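Local coordinates for protein phosphoinositol-specific phospholipase C (PDB 5FYP) that probably cleaves phosphoinositide lipids into diacylglycerol and a phosphorylated inositol, in a reaction that depends on calcium, at residues Thr150-Ala155 against Ser160-Leu165; Ala164-Leu169 against Gly223-Met228. All coordinates share one frame; numbering follows the deposited sequence.

In the fold
Both contacts lie on the same side of the chain's centre, with their own centres about 12 Å apart. Contact 1 comes first in the chain and folds helix 151-158 back against the turn that leads into helix 165-168; contact 2 then carries that second helix across to the loop between helices 219-222 and 230-233. Ala164 and Leu165 belong to both, and Ser160 of contact 1 is probably hydrogen-bonded to Asn168 of contact 2. The helical connection between the parallel strands 114-120 and 184-189 of this TIM-barrel-type enzyme is thereby tied to the later one that precedes strand 238-242.

Contact 1 of 2, residues Thr150-Ala155 against Ser160-Leu165; sequences TPQDLA and SGAGAL
Ser160 N bonds to Ala155 O at 2.9 Å, where the chain turns back at the end of helix 151-158. Beyond it the chain runs close over Ala155: its CB lies 3.6 Å from Ala162 CA and, more tightly, 3.2 Å from Ser160 O. Leu165 fills the angle between the two helices. Its CG stands anti to its carbonyl carbon (chi1 -79°), which sends the forked end back to helix 151-158; CD2 reaches Ala155 CA at 3.7 Å and also touches Leu154, whose side chain it meets at a slant, while CD1 rests against Pro151 O and CB. Phe210 contacts Pro151 and Leu154 as well, linking this apolar cluster to strand 210-211.

A polar bridge skirts the cluster. Gln152, bent at chi2 (63°), swings OE1 back to a water that donates to it at 2.8 Å and accepts the N-H of Ala162; its NE2 bonds to Thr156 OG1, so both ends of the amide are engaged. In the turn, Gly161 O is gripped from opposite faces of its plane by Ser160 OG (2.7 Å) and Ala164 N, and Asn168 ND2 holds the same hydroxyl. At the start of the helix, Thr150 N bonds to Asp153 OD2 at 2.8 Å, and the weaker return bond from Asp153 N to Thr150 OG1 completes a capping box. The Ser160 N to Ala155 O bond is a 6→1 link of the kind that ends many helices, and here it closes the turn between helices 151-158 and 165-168, within the helical connection joining parallel strands 114-120 and 184-189, consistent with a TIM-barrel fold.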
loop_
_atom_site.group_PDB
_atom_site.type_symbol
_atom_site.label_atom_id
_atom_site.label_comp_id
_atom_site.label_asym_id
_atom_site.label_seq_id
_atom_site.Cartn_x
_atom_site.Cartn_y
_atom_site.Cartn_z
ATOM N N THR A 150 -10.992 3.583 0.638
ATOM C CA THR A 150 -10.933 2.346 1.406
ATOM C C THR A 150 -11.581 1.180 0.660
ATOM O O THR A 150 -12.247 1.370 -0.360
ATOM C CB THR A 150 -11.662 2.522 2.725
ATOM O OG1 THR A 150 -13.072 2.617 2.433
ATOM C CG2 THR A 150 -11.182 3.761 3.491
ATOM N N PRO A 151 -11.441 -0.034 1.200
ATOM C CA PRO A 151 -12.091 -1.188 0.553
ATOM C C PRO A 151 -13.594 -1.030 0.343
ATOM O O PRO A 151 -14.105 -1.356 -0.723
ATOM C CB PRO A 151 -11.721 -2.335 1.474
ATOM C CG PRO A 151 -10.378 -1.966 2.047
ATOM C CD PRO A 151 -10.485 -0.470 2.237
ATOM N N GLN A 152 -14.306 -0.522 1.332
ATOM C CA GLN A 152 -15.732 -0.304 1.131
ATOM C C GLN A 152 -16.020 0.683 -0.003
ATOM O O GLN A 152 -17.006 0.547 -0.715
ATOM C CB GLN A 152 -16.357 0.186 2.418
ATOM C CG GLN A 152 -17.842 0.502 2.318
ATOM C CD GLN A 152 -18.670 -0.717 1.988
ATOM O OE1 GLN A 152 -18.849 -1.564 2.836
ATOM N NE2 GLN A 152 -19.207 -0.792 0.774
ATOM N N ASP A 153 -15.181 1.703 -0.152
ATOM C CA ASP A 153 -15.367 2.641 -1.250
ATOM C C ASP A 153 -15.255 1.933 -2.589
ATOM O O ASP A 153 -16.021 2.183 -3.519
ATOM C CB ASP A 153 -14.368 3.774 -1.144
ATOM C CG ASP A 153 -14.490 4.535 0.164
ATOM O OD1 ASP A 153 -15.629 4.695 0.692
ATOM O OD2 ASP A 153 -13.442 5.037 0.648
ATOM N N LEU A 154 -14.258 1.045 -2.719
ATOM C CA LEU A 154 -14.090 0.272 -3.935
ATOM C C LEU A 154 -15.274 -0.653 -4.154
ATOM O O LEU A 154 -15.786 -0.786 -5.259
ATOM C CB LEU A 154 -12.791 -0.505 -3.872
ATOM C CG LEU A 154 -12.511 -1.391 -5.100
ATOM C CD1 LEU A 154 -12.413 -0.609 -6.392
ATOM C CD2 LEU A 154 -11.244 -2.180 -4.831
ATOM N N ALA A 155 -15.717 -1.297 -3.086
ATOM C CA ALA A 155 -16.855 -2.221 -3.154
ATOM C C ALA A 155 -18.107 -1.520 -3.664
ATOM O O ALA A 155 -18.794 -2.013 -4.569
ATOM C CB ALA A 155 -17.079 -2.857 -1.799
ATOM N N SER A 160 -20.449 -4.307 -5.147
ATOM C CA SER A 160 -20.190 -5.518 -4.376
ATOM C C SER A 160 -20.277 -5.223 -2.880
ATOM O O SER A 160 -19.994 -4.108 -2.447
ATOM C CB SER A 160 -18.780 -6.016 -4.708
ATOM O OG SER A 160 -18.420 -7.202 -4.002
ATOM N N GLY A 161 -20.514 -6.272 -2.078
ATOM C CA GLY A 161 -20.136 -6.206 -0.680
ATOM C C GLY A 161 -18.624 -6.173 -0.521
ATOM O O GLY A 161 -17.893 -6.740 -1.347
ATOM N N ALA A 162 -18.127 -5.495 0.511
ATOM C CA ALA A 162 -16.657 -5.413 0.720
ATOM C C ALA A 162 -16.054 -6.802 0.931
ATOM O O ALA A 162 -14.938 -7.071 0.512
ATOM C CB ALA A 162 -16.298 -4.498 1.875
ATOM N N GLY A 163 -16.815 -7.701 1.571
ATOM C CA GLY A 163 -16.400 -9.071 1.817
ATOM C C GLY A 163 -16.451 -9.984 0.624
ATOM O O GLY A 163 -16.146 -11.171 0.767
ATOM N N ALA A 164 -16.780 -9.449 -0.543
ATOM C CA ALA A 164 -16.760 -10.183 -1.798
ATOM C C ALA A 164 -15.950 -9.475 -2.876
ATOM O O ALA A 164 -16.041 -9.814 -4.064
ATOM C CB ALA A 164 -18.190 -10.466 -2.294
ATOM N N LEU A 165 -15.137 -8.497 -2.477
ATOM C CA LEU A 165 -14.226 -7.840 -3.425
ATOM C C LEU A 165 -13.365 -8.853 -4.160
ATOM O O LEU A 165 -13.083 -8.700 -5.360
ATOM C CB LEU A 165 -13.287 -6.879 -2.700
ATOM C CG LEU A 165 -13.904 -5.528 -2.342
ATOM C CD1 LEU A 165 -12.998 -4.802 -1.366
ATOM C CD2 LEU A 165 -14.132 -4.710 -3.603
HETATM O O HOH W 1 -19.885 -4.104 2.258
#

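Contact 2 of 2, residues Ala164-Leu169 against Gly223-Met228; sequences ALQGNL and GKVSGM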
loop_
_atom_site.group_PDB
_atom_site.type_symbol
_atom_site.label_atom_id
_atom_site.label_comp_id
_atom_site.label_asym_id
_atom_site.label_seq_id
_atom_site.Cartn_x
_atom_site.Cartn_y
_atom_site.Cartn_z
ATOM N N ALA A 164 -16.780 -9.449 -0.543
ATOM C CA ALA A 164 -16.760 -10.183 -1.798
ATOM C C ALA A 164 -15.950 -9.475 -2.876
ATOM O O ALA A 164 -16.041 -9.814 -4.064
ATOM C CB ALA A 164 -18.190 -10.466 -2.294
ATOM N N LEU A 165 -15.137 -8.497 -2.477
ATOM C CA LEU A 165 -14.226 -7.840 -3.425
ATOM C C LEU A 165 -13.365 -8.853 -4.160
ATOM O O LEU A 165 -13.083 -8.700 -5.360
ATOM C CB LEU A 165 -13.287 -6.879 -2.700
ATOM C CG LEU A 165 -13.904 -5.528 -2.342
ATOM C CD1 LEU A 165 -12.998 -4.802 -1.366
ATOM C CD2 LEU A 165 -14.132 -4.710 -3.603
ATOM N N GLN A 166 -12.893 -9.870 -3.440
ATOM C CA GLN A 166 -11.874 -10.759 -3.998
ATOM C C GLN A 166 -12.257 -11.269 -5.372
ATOM O O GLN A 166 -11.481 -11.178 -6.331
ATOM C CB GLN A 166 -11.655 -11.908 -3.023
ATOM C CG GLN A 166 -10.571 -12.858 -3.464
ATOM C CD GLN A 166 -10.503 -14.119 -2.631
ATOM O OE1 GLN A 166 -11.532 -14.671 -2.203
ATOM N NE2 GLN A 166 -9.314 -14.620 -2.433
ATOM N N GLY A 167 -13.441 -11.855 -5.434
ATOM C CA GLY A 167 -13.950 -12.409 -6.685
ATOM C C GLY A 167 -14.756 -11.443 -7.521
ATOM O O GLY A 167 -14.763 -11.552 -8.762
ATOM N N ASN A 168 -15.453 -10.498 -6.899
ATOM C CA ASN A 168 -16.278 -9.574 -7.681
ATOM C C ASN A 168 -15.484 -8.543 -8.454
ATOM O O ASN A 168 -15.982 -7.986 -9.427
ATOM C CB ASN A 168 -17.351 -8.941 -6.818
ATOM C CG ASN A 168 -18.413 -9.943 -6.387
ATOM O OD1 ASN A 168 -18.556 -11.006 -6.972
ATOM N ND2 ASN A 168 -19.199 -9.569 -5.414
ATOM N N LEU A 169 -14.228 -8.329 -8.072
ATOM C CA LEU A 169 -13.368 -7.438 -8.866
ATOM C C LEU A 169 -13.036 -7.957 -10.242
ATOM O O LEU A 169 -12.693 -7.164 -11.113
ATOM C CB LEU A 169 -12.084 -7.109 -8.121
ATOM C CG LEU A 169 -12.262 -6.009 -7.056
ATOM C CD1 LEU A 169 -11.095 -6.019 -6.082
ATOM C CD2 LEU A 169 -12.365 -4.657 -7.715
ATOM N N GLY A 223 -9.069 -17.609 -3.917
ATOM C CA GLY A 223 -9.626 -18.652 -3.075
ATOM C C GLY A 223 -9.412 -18.372 -1.608
ATOM O O GLY A 223 -9.344 -17.206 -1.197
ATOM N N LYS A 224 -9.339 -19.428 -0.823
ATOM C CA LYS A 224 -8.963 -19.296 0.581
ATOM C C LYS A 224 -7.455 -19.016 0.597
ATOM O O LYS A 224 -6.644 -19.871 0.232
ATOM C CB LYS A 224 -9.286 -20.537 1.402
ATOM C CG LYS A 224 -8.844 -20.374 2.859
ATOM C CD LYS A 224 -8.738 -21.676 3.615
ATOM C CE LYS A 224 -7.964 -21.525 4.922
ATOM N NZ LYS A 224 -6.568 -20.964 4.740
ATOM N N VAL A 225 -7.119 -17.788 0.965
ATOM C CA VAL A 225 -5.730 -17.345 0.942
ATOM C C VAL A 225 -4.947 -18.098 2.014
ATOM O O VAL A 225 -5.445 -18.321 3.123
ATOM C CB VAL A 225 -5.700 -15.829 1.192
ATOM C CG1 VAL A 225 -4.285 -15.295 1.313
ATOM C CG2 VAL A 225 -6.445 -15.082 0.098
ATOM N N SER A 226 -3.712 -18.482 1.695
ATOM C CA SER A 226 -2.859 -19.157 2.654
ATOM C C SER A 226 -2.743 -18.331 3.922
ATOM O O SER A 226 -2.512 -17.117 3.879
ATOM C CB SER A 226 -1.466 -19.328 2.066
ATOM O OG SER A 226 -1.535 -20.029 0.837
ATOM N N GLY A 227 -2.962 -18.970 5.068
ATOM C CA GLY A 227 -2.855 -18.298 6.333
ATOM C C GLY A 227 -4.032 -17.437 6.741
ATOM O O GLY A 227 -3.960 -16.773 7.781
ATOM N N MET A 228 -5.107 -17.405 5.941
ATOM C CA MET A 228 -6.281 -16.581 6.242
ATOM C C MET A 228 -7.531 -17.423 6.265
ATOM O O MET A 228 -7.648 -18.472 5.625
ATOM C CB MET A 228 -6.469 -15.433 5.251
ATOM C CG MET A 228 -5.182 -14.620 5.028
ATOM S SD MET A 228 -5.457 -12.863 4.729
ATOM C CE MET A 228 -6.611 -12.955 3.379
#
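The carboxamide of Gln166 presents the edge of its plane to Gly223 O, only 7° out of that plane, and NE2 makes the hydrogen bond at 2.9 Å with 167° at the hydrogen. The donor also lies in the plane of the Gly223 carbonyl, on a lone pair, so both flat groups are used in their preferred directions. Off one face of the amide sits Gly223 N, 3.3 Å from Gln166 NE2; both are donors and no bond forms between them. Val225 CG2 comes in obliquely on the other side, 3.9 Å from Gln166 NE2. The side chain spans the gap between the backbones because it is stretched throughout, with CG anti to its backbone N (chi1 -177°) and no bend beyond it.

Gly223 is where the chain leaves helix 219-222, and a weak bond from Gln166 NE2 to Ile221 O adds a second carbonyl there, so the amide of helix 165-168, from an earlier connection of the TIM-barrel-type fold, is tied to the end of helix 219-222. Gln166 is anchored in turn through its own carbonyl, which accepts from His257 NE2. Farther along, Val225 to Met228 form a type II beta turn closed by Met228 N to Val225 O at 3.0 Å, with Gly227 at positive phi. Lys224 brings its ammonium back to the open end of this turn, where NZ bonds to Met228 O at 2.9 Å and more weakly to Val225 O. Met228 packs against Leu196 of helix 193-203 and Ser233 of helix 230-233.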